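Local atomic coordinates of protein adenylyltransferase VopS (Vibrio parahaemolyticus, PDB entry 3LET), a protein that transfers AMP from ATP to a threonine of host Rho GTPases, blocking their signalling to downstream effectors and so inhibiting actin assembly in infected cells. Residues Met29-Ala34 with Ser62-Arg67; Asp41-Phe46 with Ala107-Asn112; Lys80-Leu85 with Met129-Ala134; Asn200-Leu205 with Leu210-Ala215. All coordinates share one frame; numbering follows the deposited sequence.

Contacts 1, 2 and 3 all belong to the N-terminal, all-helical part of the chain. Contact 4 involves a helix of the Fido region. Contacts 1 and 2 form one continuous apolar cluster: their centres are about 10 Å apart, and CD2 of F31 lies 3.6 Å from CB of A45. F31 and F46 both come close to L49, which by similarity belongs to the ATP site. Contact 3 is separate, with its centre about 31 Å from that of contact 1, and it lies away from the annotated sites. Contacts 2 and 4 lie on opposite sides of the chain's centre, about 45 Å apart between centres. In contact 4, the side chain of L210 is about 9 Å from that of N281, assigned to the ATP site by similarity.

Contact 1: residues Met29-Ala34 with Ser62-Arg67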
loop_
_atom_site.group_PDB
_atom_site.type_symbol
_atom_site.label_atom_id
_atom_site.label_comp_id
_atom_site.label_asym_id
_atom_site.label_seq_id
_atom_site.Cartn_x
_atom_site.Cartn_y
_atom_site.Cartn_z
ATOM N N MET A 29 12.330 18.167 27.473
ATOM C CA MET A 29 11.963 17.766 28.826
ATOM C C MET A 29 12.946 16.747 29.405
ATOM O O MET A 29 13.376 16.878 30.546
ATOM C CB MET A 29 10.542 17.192 28.846
ATOM C CG MET A 29 9.462 18.225 28.551
ATOM S SD MET A 29 7.784 17.566 28.604
ATOM C CE MET A 29 7.622 17.142 30.336
ATOM N N LEU A 30 13.313 15.739 28.619
ATOM C CA LEU A 30 14.165 14.651 29.111
ATOM C C LEU A 30 15.598 15.118 29.301
ATOM O O LEU A 30 16.267 14.721 30.252
ATOM C CB LEU A 30 14.144 13.459 28.146
ATOM C CG LEU A 30 14.966 12.227 28.568
ATOM C CD1 LEU A 30 14.538 11.694 29.957
ATOM C CD2 LEU A 30 14.860 11.135 27.521
ATOM N N PHE A 31 16.060 15.970 28.400
ATOM C CA PHE A 31 17.439 16.414 28.404
ATOM C C PHE A 31 17.589 17.739 29.159
ATOM O O PHE A 31 18.695 18.261 29.309
ATOM C CB PHE A 31 17.941 16.550 26.971
ATOM C CG PHE A 31 17.962 15.248 26.206
ATOM C CD1 PHE A 31 17.952 14.023 26.877
ATOM C CD2 PHE A 31 18.055 15.245 24.831
ATOM C CE1 PHE A 31 17.996 12.812 26.174
ATOM C CE2 PHE A 31 18.089 14.039 24.108
ATOM C CZ PHE A 31 18.073 12.817 24.786
ATOM N N LYS A 32 16.470 18.270 29.638
ATOM C CA LYS A 32 16.478 19.537 30.356
ATOM C C LYS A 32 17.198 20.595 29.538
ATOM O O LYS A 32 18.124 21.248 30.029
ATOM C CB LYS A 32 17.167 19.356 31.705
ATOM C CG LYS A 32 16.589 18.222 32.528
ATOM C CD LYS A 32 17.519 17.822 33.659
ATOM C CE LYS A 32 16.774 17.043 34.731
ATOM N NZ LYS A 32 16.046 15.865 34.172
ATOM N N ASP A 33 16.784 20.749 28.284
ATOM C CA ASP A 33 17.427 21.695 27.388
ATOM C C ASP A 33 16.412 22.371 26.489
ATOM O O ASP A 33 15.979 21.806 25.481
ATOM C CB ASP A 33 18.479 20.997 26.531
ATOM C CG ASP A 33 19.383 21.980 25.812
ATOM O OD1 ASP A 33 19.176 23.204 25.983
ATOM O OD2 ASP A 33 20.292 21.534 25.074
ATOM N N ALA A 34 16.068 23.602 26.843
ATOM C CA ALA A 34 15.047 24.354 26.129
ATOM C C ALA A 34 15.587 24.896 24.809
ATOM O O ALA A 34 14.839 25.449 24.012
ATOM C CB ALA A 34 14.545 25.489 26.999
ATOM N N SER A 62 15.106 4.824 23.483
ATOM C CA SER A 62 14.762 4.146 22.244
ATOM C C SER A 62 13.511 4.780 21.608
ATOM O O SER A 62 13.462 4.989 20.402
ATOM C CB SER A 62 14.519 2.658 22.500
ATOM O OG SER A 62 14.194 1.999 21.289
ATOM N N GLN A 63 12.498 5.070 22.419
ATOM C CA GLN A 63 11.273 5.717 21.922
ATOM C C GLN A 63 11.586 7.082 21.322
ATOM O O GLN A 63 11.125 7.422 20.226
ATOM C CB GLN A 63 10.260 5.908 23.053
ATOM C CG GLN A 63 9.690 4.597 23.615
ATOM C CD GLN A 63 8.881 4.813 24.896
ATOM O OE1 GLN A 63 9.247 5.626 25.741
ATOM N NE2 GLN A 63 7.776 4.090 25.031
ATOM N N LEU A 64 12.350 7.867 22.060
ATOM C CA LEU A 64 12.668 9.224 21.657
ATOM C C LEU A 64 13.525 9.229 20.395
ATOM O O LEU A 64 13.280 10.029 19.505
ATOM C CB LEU A 64 13.388 9.953 22.785
ATOM C CG LEU A 64 13.812 11.391 22.480
ATOM C CD1 LEU A 64 12.614 12.287 22.087
ATOM C CD2 LEU A 64 14.577 12.004 23.672
ATOM N N ALA A 65 14.491 8.315 20.289
ATOM C CA ALA A 65 15.304 8.254 19.076
ATOM C C ALA A 65 14.427 7.935 17.876
ATOM O O ALA A 65 14.574 8.516 16.795
ATOM C CB ALA A 65 16.429 7.225 19.209
ATOM N N GLU A 66 13.518 6.985 18.062
ATOM C CA GLU A 66 12.624 6.609 16.982
ATOM C C GLU A 66 11.732 7.791 16.588
ATOM O O GLU A 66 11.555 8.072 15.395
ATOM C CB GLU A 66 11.791 5.408 17.432
ATOM C CG GLU A 66 10.795 4.948 16.411
ATOM C CD GLU A 66 9.967 3.790 16.935
ATOM O OE1 GLU A 66 10.567 2.767 17.321
ATOM O OE2 GLU A 66 8.728 3.916 16.968
ATOM N N ARG A 67 11.152 8.479 17.561
ATOM C CA ARG A 67 10.316 9.650 17.242
ATOM C C ARG A 67 11.104 10.709 16.474
ATOM O O ARG A 67 10.597 11.287 15.493
ATOM C CB ARG A 67 9.751 10.310 18.509
ATOM C CG ARG A 67 8.740 9.503 19.282
ATOM C CD ARG A 67 8.237 10.307 20.488
ATOM N NE ARG A 67 7.309 11.365 20.097
ATOM C CZ ARG A 67 6.752 12.232 20.942
ATOM N NH1 ARG A 67 7.036 12.201 22.233
ATOM N NH2 ARG A 67 5.907 13.144 20.494
#
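L30 and L64 share one side-chain shape. In both, CG stands anti to the backbone N, with chi1 -178° in L30 and 179° in L64. F31 turns the other way: its CG is anti to its own carbonyl carbon, with chi1 -63°. These torsions bring a leucine branch and a ring from segment 29-34 to a single methyl of segment 62-67. That methyl is CD2 of L64. CD2 of L64 lies 4.0 Å from CD2 of L30, and the two leucine side chains run antiparallel alongside one another. CD2 of L64 also lies 3.8 Å from CZ of F31 and 4.1 Å from CE2 of the same ring. The phenylalanine and L64 reach toward each other across the contact, and the methyl meets the ring obliquely. The backbones stay well apart, with 9.3 Å between CA of L30 and CA of L64. Segment 29-34 holds the end of helix 23-30. K32, with positive phi, is the first residue to leave helical geometry. Helix 58-75 adds L61, which touches both L30 and F31. L64 itself also touches S23 and H26 of helix 23-30. F31 reaches L49 as well, a residue assigned to the ATP site by similarity. The contact is purely apolar. Without a directional bond between the segments, it probably rests on dispersion and on burial of the two leucines.

Contact 2: residues Asp41-Phe46 with Ala107-Asn112; sequences DVLNAF and AAAQKN
F46 and Q110 bring the two backbones close, with their CA atoms 4.7 Å apart. Segment 41-46 lies on the last turns of helix 39-45, and segment 107-112 is the end of helix 105-111. The carbonyl oxygens of L43 and A109 face each other at 3.7 Å. One water bridges them by donating a hydrogen bond to each, 2.6 Å to L43 O and 2.6 Å to A109 O. A second water lies between F46 O, at 2.7 Å, and NE2 of Q110, at 2.8 Å, and it accepts a hydrogen bond from NE2. No direct polar bond joins the two segments. Among the side chains, the methyl of A109 sits obliquely to the F46 ring, and its CB is 3.6 Å from CD2 of F46. CB of F46 also rests against the carbonyl oxygen of A109. CG of Q110 packs 3.7 Å from F46 O, and the chain, extended beyond CG, carries NE2 to the second water. CD2 of L43 reaches the A109 methyl more loosely. F46 also lies beside L49, assigned to the ATP site by similarity. Helix 58-75 lies against segment 41-46: L43 touches A68, M69 and V72, and F46 touches A65. Helix 113-139, which follows helix 105-111, adds I117 against L43. F31, from segment 29-34, packs on A45.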
loop_
_atom_site.group_PDB
_atom_site.type_symbol
_atom_site.label_atom_id
_atom_site.label_comp_id
_atom_site.label_asym_id
_atom_site.label_seq_id
_atom_site.Cartn_x
_atom_site.Cartn_y
_atom_site.Cartn_z
ATOM N N ASP A 41 18.343 18.532 16.351
ATOM C CA ASP A 41 18.968 18.961 17.622
ATOM C C ASP A 41 18.823 17.874 18.686
ATOM O O ASP A 41 19.748 17.636 19.468
ATOM C CB ASP A 41 18.325 20.235 18.178
ATOM C CG ASP A 41 18.628 21.478 17.355
ATOM O OD1 ASP A 41 19.534 21.450 16.489
ATOM O OD2 ASP A 41 17.938 22.495 17.590
ATOM N N VAL A 42 17.641 17.253 18.747
ATOM C CA VAL A 42 17.404 16.160 19.695
ATOM C C VAL A 42 18.339 14.981 19.423
ATOM O O VAL A 42 18.994 14.477 20.343
ATOM C CB VAL A 42 15.935 15.699 19.675
ATOM C CG1 VAL A 42 15.740 14.394 20.486
ATOM C CG2 VAL A 42 15.042 16.816 20.207
ATOM N N LEU A 43 18.452 14.562 18.164
ATOM C CA LEU A 43 19.354 13.450 17.850
ATOM C C LEU A 43 20.795 13.809 18.161
ATOM O O LEU A 43 21.537 12.982 18.673
ATOM C CB LEU A 43 19.229 13.034 16.369
ATOM C CG LEU A 43 17.878 12.369 16.112
ATOM C CD1 LEU A 43 17.604 12.343 14.599
ATOM C CD2 LEU A 43 17.836 10.959 16.711
ATOM N N ASN A 44 21.177 15.047 17.873
ATOM C CA ASN A 44 22.557 15.485 18.121
ATOM C C ASN A 44 22.913 15.462 19.621
ATOM O O ASN A 44 24.084 15.346 20.003
ATOM C CB ASN A 44 22.751 16.872 17.555
ATOM C CG ASN A 44 22.852 16.871 16.043
ATOM O OD1 ASN A 44 23.133 15.840 15.428
ATOM N ND2 ASN A 44 22.631 18.023 15.437
ATOM N N ALA A 45 21.894 15.546 20.462
ATOM C CA ALA A 45 22.076 15.498 21.916
ATOM C C ALA A 45 22.429 14.103 22.439
ATOM O O ALA A 45 23.019 13.976 23.518
ATOM C CB ALA A 45 20.831 16.028 22.622
ATOM N N PHE A 46 22.107 13.060 21.680
ATOM C CA PHE A 46 22.329 11.693 22.171
ATOM C C PHE A 46 23.810 11.407 22.462
ATOM O O PHE A 46 24.127 10.711 23.448
ATOM C CB PHE A 46 21.743 10.637 21.202
ATOM C CG PHE A 46 20.264 10.358 21.427
ATOM C CD1 PHE A 46 19.325 11.352 21.234
ATOM C CD2 PHE A 46 19.828 9.093 21.809
ATOM C CE1 PHE A 46 17.957 11.091 21.432
ATOM C CE2 PHE A 46 18.459 8.816 22.024
ATOM C CZ PHE A 46 17.527 9.827 21.846
ATOM N N ALA A 107 22.017 3.368 20.096
ATOM C CA ALA A 107 23.458 3.310 19.864
ATOM C C ALA A 107 23.855 4.087 18.608
ATOM O O ALA A 107 24.832 4.812 18.600
ATOM C CB ALA A 107 23.926 1.867 19.779
ATOM N N ALA A 108 23.101 3.936 17.531
ATOM C CA ALA A 108 23.384 4.705 16.329
ATOM C C ALA A 108 23.062 6.180 16.517
ATOM O O ALA A 108 23.741 7.017 15.959
ATOM C CB ALA A 108 22.629 4.143 15.128
ATOM N N ALA A 109 22.041 6.516 17.303
ATOM C CA ALA A 109 21.750 7.923 17.564
ATOM C C ALA A 109 22.928 8.591 18.279
ATOM O O ALA A 109 23.205 9.770 18.077
ATOM C CB ALA A 109 20.488 8.068 18.398
ATOM N N GLN A 110 23.608 7.836 19.132
ATOM C CA GLN A 110 24.750 8.361 19.865
ATOM C C GLN A 110 25.944 8.527 18.945
ATOM O O GLN A 110 26.667 9.528 19.010
ATOM C CB GLN A 110 25.153 7.368 20.949
ATOM C CG GLN A 110 24.239 7.289 22.151
ATOM C CD GLN A 110 24.708 6.181 23.078
ATOM O OE1 GLN A 110 24.497 5.005 22.817
ATOM N NE2 GLN A 110 25.376 6.554 24.135
ATOM N N LYS A 111 26.140 7.530 18.089
ATOM C CA LYS A 111 27.395 7.373 17.342
ATOM C C LYS A 111 27.422 8.020 15.954
ATOM O O LYS A 111 28.423 8.620 15.572
ATOM C CB LYS A 111 27.738 5.885 17.208
ATOM C CG LYS A 111 28.322 5.266 18.466
ATOM C CD LYS A 111 28.826 3.863 18.193
ATOM C CE LYS A 111 29.889 3.445 19.193
ATOM N NZ LYS A 111 30.550 2.173 18.790
ATOM N N ASN A 112 26.360 7.870 15.165
ATOM C CA ASN A 112 26.399 8.413 13.817
ATOM C C ASN A 112 25.015 8.620 13.221
ATOM O O ASN A 112 24.661 7.969 12.227
ATOM C CB ASN A 112 27.218 7.481 12.907
ATOM C CG ASN A 112 26.489 6.166 12.579
ATOM O OD1 ASN A 112 25.585 5.734 13.300
ATOM N ND2 ASN A 112 26.890 5.532 11.480
HETATM O O HOH W 1 24.049 12.186 18.627
HETATM O O HOH W 2 26.096 9.212 24.607
#

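Contact 3: residues Lys80-Leu85 with Met129-Ala134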
loop_
_atom_site.group_PDB
_atom_site.type_symbol
_atom_site.label_atom_id
_atom_site.label_comp_id
_atom_site.label_asym_id
_atom_site.label_seq_id
_atom_site.Cartn_x
_atom_site.Cartn_y
_atom_site.Cartn_z
ATOM N N LYS A 80 9.067 13.845 1.643
ATOM C CA LYS A 80 8.029 14.653 1.004
ATOM C C LYS A 80 7.549 14.043 -0.316
ATOM O O LYS A 80 6.376 14.135 -0.633
ATOM C CB LYS A 80 8.561 16.069 0.764
ATOM C CG LYS A 80 8.715 16.845 2.088
ATOM C CD LYS A 80 9.343 18.213 1.805
ATOM C CE LYS A 80 9.564 19.001 3.076
ATOM N NZ LYS A 80 10.477 20.170 2.757
ATOM N N ASN A 81 8.452 13.426 -1.067
ATOM C CA ASN A 81 8.071 12.759 -2.314
ATOM C C ASN A 81 7.065 11.625 -2.011
ATOM O O ASN A 81 6.103 11.454 -2.728
ATOM C CB ASN A 81 9.292 12.170 -3.014
ATOM C CG ASN A 81 10.230 13.225 -3.567
ATOM O OD1 ASN A 81 9.855 14.386 -3.734
ATOM N ND2 ASN A 81 11.467 12.816 -3.862
ATOM N N LEU A 82 7.299 10.872 -0.939
ATOM C CA LEU A 82 6.399 9.785 -0.566
ATOM C C LEU A 82 5.099 10.362 -0.077
ATOM O O LEU A 82 4.029 9.839 -0.362
ATOM C CB LEU A 82 6.993 8.903 0.541
ATOM C CG LEU A 82 8.093 7.965 0.063
ATOM C CD1 LEU A 82 8.874 7.411 1.281
ATOM C CD2 LEU A 82 7.461 6.827 -0.769
ATOM N N LYS A 83 5.174 11.432 0.691
ATOM C CA LYS A 83 3.953 12.079 1.141
ATOM C C LYS A 83 3.085 12.442 -0.069
ATOM O O LYS A 83 1.867 12.242 -0.060
ATOM C CB LYS A 83 4.298 13.337 1.934
ATOM C CG LYS A 83 3.084 14.254 2.147
ATOM C CD LYS A 83 3.385 15.332 3.197
ATOM C CE LYS A 83 2.580 16.584 2.950
ATOM N NZ LYS A 83 1.123 16.308 2.854
ATOM N N ALA A 84 3.714 12.982 -1.106
ATOM C CA ALA A 84 2.972 13.407 -2.301
ATOM C C ALA A 84 2.286 12.196 -2.955
ATOM O O ALA A 84 1.214 12.324 -3.552
ATOM C CB ALA A 84 3.919 14.103 -3.299
ATOM N N LEU A 85 2.898 11.022 -2.828
ATOM C CA LEU A 85 2.383 9.823 -3.482
ATOM C C LEU A 85 1.310 9.083 -2.687
ATOM O O LEU A 85 0.303 8.650 -3.263
ATOM C CB LEU A 85 3.523 8.843 -3.779
ATOM C CG LEU A 85 4.457 9.237 -4.934
ATOM C CD1 LEU A 85 5.753 8.496 -4.805
ATOM C CD2 LEU A 85 3.804 8.896 -6.281
ATOM N N MET A 129 11.046 5.446 -6.312
ATOM C CA MET A 129 11.274 4.984 -7.675
ATOM C C MET A 129 10.293 3.876 -8.068
ATOM O O MET A 129 9.788 3.826 -9.199
ATOM C CB MET A 129 12.695 4.425 -7.798
ATOM C CG MET A 129 13.757 5.462 -7.990
ATOM S SD MET A 129 15.349 4.679 -8.344
ATOM C CE MET A 129 14.855 3.593 -9.699
ATOM N N HIS A 130 10.073 2.952 -7.149
ATOM C CA HIS A 130 9.293 1.742 -7.467
ATOM C C HIS A 130 7.820 2.049 -7.561
ATOM O O HIS A 130 7.119 1.495 -8.409
ATOM C CB HIS A 130 9.567 0.661 -6.421
ATOM C CG HIS A 130 10.995 0.203 -6.416
ATOM N ND1 HIS A 130 11.599 -0.373 -5.320
ATOM C CD2 HIS A 130 11.946 0.275 -7.381
ATOM C CE1 HIS A 130 12.858 -0.662 -5.619
ATOM N NE2 HIS A 130 13.093 -0.276 -6.859
ATOM N N LEU A 131 7.342 2.932 -6.694
ATOM C CA LEU A 131 5.933 3.323 -6.757
ATOM C C LEU A 131 5.719 4.076 -8.057
ATOM O O LEU A 131 4.690 3.934 -8.719
ATOM C CB LEU A 131 5.571 4.238 -5.595
ATOM C CG LEU A 131 5.802 3.554 -4.239
ATOM C CD1 LEU A 131 5.383 4.468 -3.096
ATOM C CD2 LEU A 131 5.050 2.241 -4.143
ATOM N N LYS A 132 6.671 4.927 -8.418
ATOM C CA LYS A 132 6.476 5.744 -9.613
ATOM C C LYS A 132 6.545 4.898 -10.864
ATOM O O LYS A 132 5.934 5.238 -11.863
ATOM C CB LYS A 132 7.528 6.858 -9.701
ATOM C CG LYS A 132 7.195 7.984 -8.722
ATOM C CD LYS A 132 8.029 9.213 -9.005
ATOM C CE LYS A 132 7.442 10.435 -8.348
ATOM N NZ LYS A 132 8.252 11.649 -8.651
ATOM N N ALA A 133 7.326 3.821 -10.829
ATOM C CA ALA A 133 7.430 2.961 -12.010
ATOM C C ALA A 133 6.066 2.298 -12.234
ATOM O O ALA A 133 5.597 2.203 -13.371
ATOM C CB ALA A 133 8.524 1.916 -11.831
ATOM N N ALA A 134 5.415 1.860 -11.153
ATOM C CA ALA A 134 4.096 1.220 -11.306
ATOM C C ALA A 134 3.102 2.273 -11.762
ATOM O O ALA A 134 2.255 2.016 -12.617
ATOM C CB ALA A 134 3.631 0.580 -9.994
#
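L85 places its CD1 methyl against two neighbouring residues in segment 129-134 of helix 113-139. CD1 of L85 lies 4.3 Å from CB of L131 and 4.2 Å from CG of K132. One methyl thus rests at the base of an apolar side chain and against the aliphatic stem of a charged one. L82, one turn earlier, makes the second apolar pair. CD2 of L82 is 3.9 Å from CD1 of L131, and the two leucine side chains lie nearly perpendicular. In both of these leucines CG is anti to the carbonyl carbon, with chi1 -75° in L82 and -60° in L131. That rotation lets L82, whose CB does not point straight across, still reach L131. The helix segments are 11.0 Å apart at closest approach, and their N-to-C directions differ by 33°. Leucine side chains and the K132 stem span the distance between the axes. L82 also touches F124 and V128, which come earlier on the same helix as L131, and V91 and L94 of helix 88-102. M244 of helix 238-255 touches both L85 and L131, which ties this helix pair to a helix of the Fido region. The contact is apolar between three buried leucines, with the stem of the partly exposed K132 beside them. No direct hydrogen bond or salt bridge joins the segments, so the contact probably rests on dispersion and burial of the leucines.

Contact 4: residues Asn200-Leu205 with Leu210-Ala215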
loop_
_atom_site.group_PDB
_atom_site.type_symbol
_atom_site.label_atom_id
_atom_site.label_comp_id
_atom_site.label_asym_id
_atom_site.label_seq_id
_atom_site.Cartn_x
_atom_site.Cartn_y
_atom_site.Cartn_z
ATOM N N ASN A 200 -25.217 -4.346 -3.497
ATOM C CA ASN A 200 -25.253 -3.631 -2.219
ATOM C C ASN A 200 -24.968 -2.147 -2.322
ATOM O O ASN A 200 -25.004 -1.449 -1.316
ATOM C CB ASN A 200 -24.345 -4.283 -1.165
ATOM C CG ASN A 200 -22.875 -4.138 -1.479
ATOM O OD1 ASN A 200 -22.491 -3.543 -2.489
ATOM N ND2 ASN A 200 -22.032 -4.694 -0.609
ATOM N N GLY A 201 -24.720 -1.655 -3.531
ATOM C CA GLY A 201 -24.365 -0.254 -3.715
ATOM C C GLY A 201 -23.101 0.247 -3.006
ATOM O O GLY A 201 -22.903 1.443 -2.861
ATOM N N LYS A 202 -22.212 -0.630 -2.566
ATOM C CA LYS A 202 -21.055 -0.124 -1.829
ATOM C C LYS A 202 -20.033 0.523 -2.764
ATOM O O LYS A 202 -19.708 -0.014 -3.815
ATOM C CB LYS A 202 -20.402 -1.213 -0.959
ATOM C CG LYS A 202 -20.906 -1.126 0.479
ATOM C CD LYS A 202 -20.273 -2.135 1.411
ATOM C CE LYS A 202 -20.908 -2.048 2.796
ATOM N NZ LYS A 202 -20.232 -2.920 3.801
ATOM N N ASP A 203 -19.521 1.678 -2.355
ATOM C CA ASP A 203 -18.542 2.405 -3.143
ATOM C C ASP A 203 -17.215 1.655 -3.193
ATOM O O ASP A 203 -16.627 1.393 -2.155
ATOM C CB ASP A 203 -18.320 3.782 -2.519
ATOM C CG ASP A 203 -17.479 4.703 -3.406
ATOM O OD1 ASP A 203 -17.093 4.294 -4.528
ATOM O OD2 ASP A 203 -17.213 5.850 -2.984
ATOM N N LEU A 204 -16.754 1.312 -4.398
ATOM C CA LEU A 204 -15.492 0.621 -4.577
ATOM C C LEU A 204 -14.306 1.578 -4.505
ATOM O O LEU A 204 -13.174 1.141 -4.289
ATOM C CB LEU A 204 -15.470 -0.079 -5.944
ATOM C CG LEU A 204 -16.653 -1.031 -6.184
ATOM C CD1 LEU A 204 -16.510 -1.702 -7.527
ATOM C CD2 LEU A 204 -16.725 -2.065 -5.051
ATOM N N LEU A 205 -14.549 2.870 -4.687
ATOM C CA LEU A 205 -13.444 3.831 -4.725
ATOM C C LEU A 205 -13.213 4.347 -3.318
ATOM O O LEU A 205 -13.324 5.552 -3.032
ATOM C CB LEU A 205 -13.783 4.991 -5.662
ATOM C CG LEU A 205 -14.083 4.479 -7.075
ATOM C CD1 LEU A 205 -14.328 5.653 -8.032
ATOM C CD2 LEU A 205 -12.983 3.601 -7.599
ATOM N N LEU A 210 -12.701 -1.506 0.441
ATOM C CA LEU A 210 -11.954 -2.595 -0.198
ATOM C C LEU A 210 -11.285 -3.488 0.847
ATOM O O LEU A 210 -11.169 -4.699 0.667
ATOM C CB LEU A 210 -10.878 -2.068 -1.143
ATOM C CG LEU A 210 -11.329 -1.308 -2.383
ATOM C CD1 LEU A 210 -10.155 -1.248 -3.382
ATOM C CD2 LEU A 210 -12.519 -1.976 -3.021
ATOM N N LYS A 211 -10.814 -2.910 1.937
ATOM C CA LYS A 211 -10.174 -3.757 2.957
ATOM C C LYS A 211 -11.220 -4.673 3.599
ATOM O O LYS A 211 -10.931 -5.822 3.941
ATOM C CB LYS A 211 -9.484 -2.895 4.016
ATOM C CG LYS A 211 -8.238 -2.202 3.421
ATOM C CD LYS A 211 -7.671 -1.143 4.370
ATOM C CE LYS A 211 -6.984 -1.795 5.553
ATOM N NZ LYS A 211 -5.992 -0.883 6.183
ATOM N N GLU A 212 -12.434 -4.171 3.752
ATOM C CA GLU A 212 -13.514 -4.993 4.317
ATOM C C GLU A 212 -13.875 -6.144 3.383
ATOM O O GLU A 212 -14.030 -7.277 3.812
ATOM C CB GLU A 212 -14.751 -4.163 4.596
ATOM C CG GLU A 212 -14.549 -3.140 5.684
ATOM C CD GLU A 212 -15.832 -2.384 6.001
ATOM O OE1 GLU A 212 -16.897 -3.045 6.106
ATOM O OE2 GLU A 212 -15.760 -1.135 6.132
ATOM N N LEU A 213 -13.978 -5.859 2.097
ATOM C CA LEU A 213 -14.242 -6.921 1.115
ATOM C C LEU A 213 -13.104 -7.932 1.135
ATOM O O LEU A 213 -13.325 -9.130 1.196
ATOM C CB LEU A 213 -14.394 -6.326 -0.288
ATOM C CG LEU A 213 -14.477 -7.343 -1.433
ATOM C CD1 LEU A 213 -15.611 -8.379 -1.216
ATOM C CD2 LEU A 213 -14.657 -6.591 -2.768
ATOM N N HIS A 214 -11.869 -7.438 1.069
ATOM C CA HIS A 214 -10.705 -8.310 1.046
ATOM C C HIS A 214 -10.688 -9.259 2.258
ATOM O O HIS A 214 -10.383 -10.452 2.120
ATOM C CB HIS A 214 -9.447 -7.429 1.013
ATOM C CG HIS A 214 -8.170 -8.199 1.059
ATOM N ND1 HIS A 214 -7.471 -8.400 2.226
ATOM C CD2 HIS A 214 -7.452 -8.796 0.078
ATOM C CE1 HIS A 214 -6.380 -9.105 1.969
ATOM N NE2 HIS A 214 -6.343 -9.351 0.674
ATOM N N ALA A 215 -11.016 -8.730 3.438
ATOM C CA ALA A 215 -11.017 -9.520 4.669
ATOM C C ALA A 215 -11.978 -10.717 4.602
ATOM O O ALA A 215 -11.697 -11.765 5.177
ATOM C CB ALA A 215 -11.349 -8.633 5.881
#
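The loop that joins helix 184-199 to helix 207-217 is shaped by two Asx turns, and it packs on the second helix where L204 meets L210. The carbonyl oxygen of L204 is lodged against the branched end of L210. O of L204 is 3.4 Å from CD2 and 3.6 Å from CG of L210. CG of L210 is anti to its own carbonyl carbon (chi1 -65°), which swings the branch toward the loop. In the first Asx turn, OD1 of N200 accepts from N of K202 at 2.9 Å. In the second, OD1 of D203 accepts from N of L205 at 2.9 Å. In both cases the donor lies well above the plane of the accepting group. G201 takes a positive phi, which glycine tolerates, as the chain leaves helix 184-199. The loop leads into helix 207-217 of the Fido fold. It is also held from helix 281-295, since NH2 of R295 hydrogen-bonds to O of K202. L210 touches L288 of that same helix and I249 of helix 238-255. Nearer the solvent, NZ of K202 is 4.1 Å from OE1 of E212. The opposite charges may attract weakly, but the distance is beyond a salt bridge. The lysine chain, extended beyond its CG, runs crosswise to the glutamate.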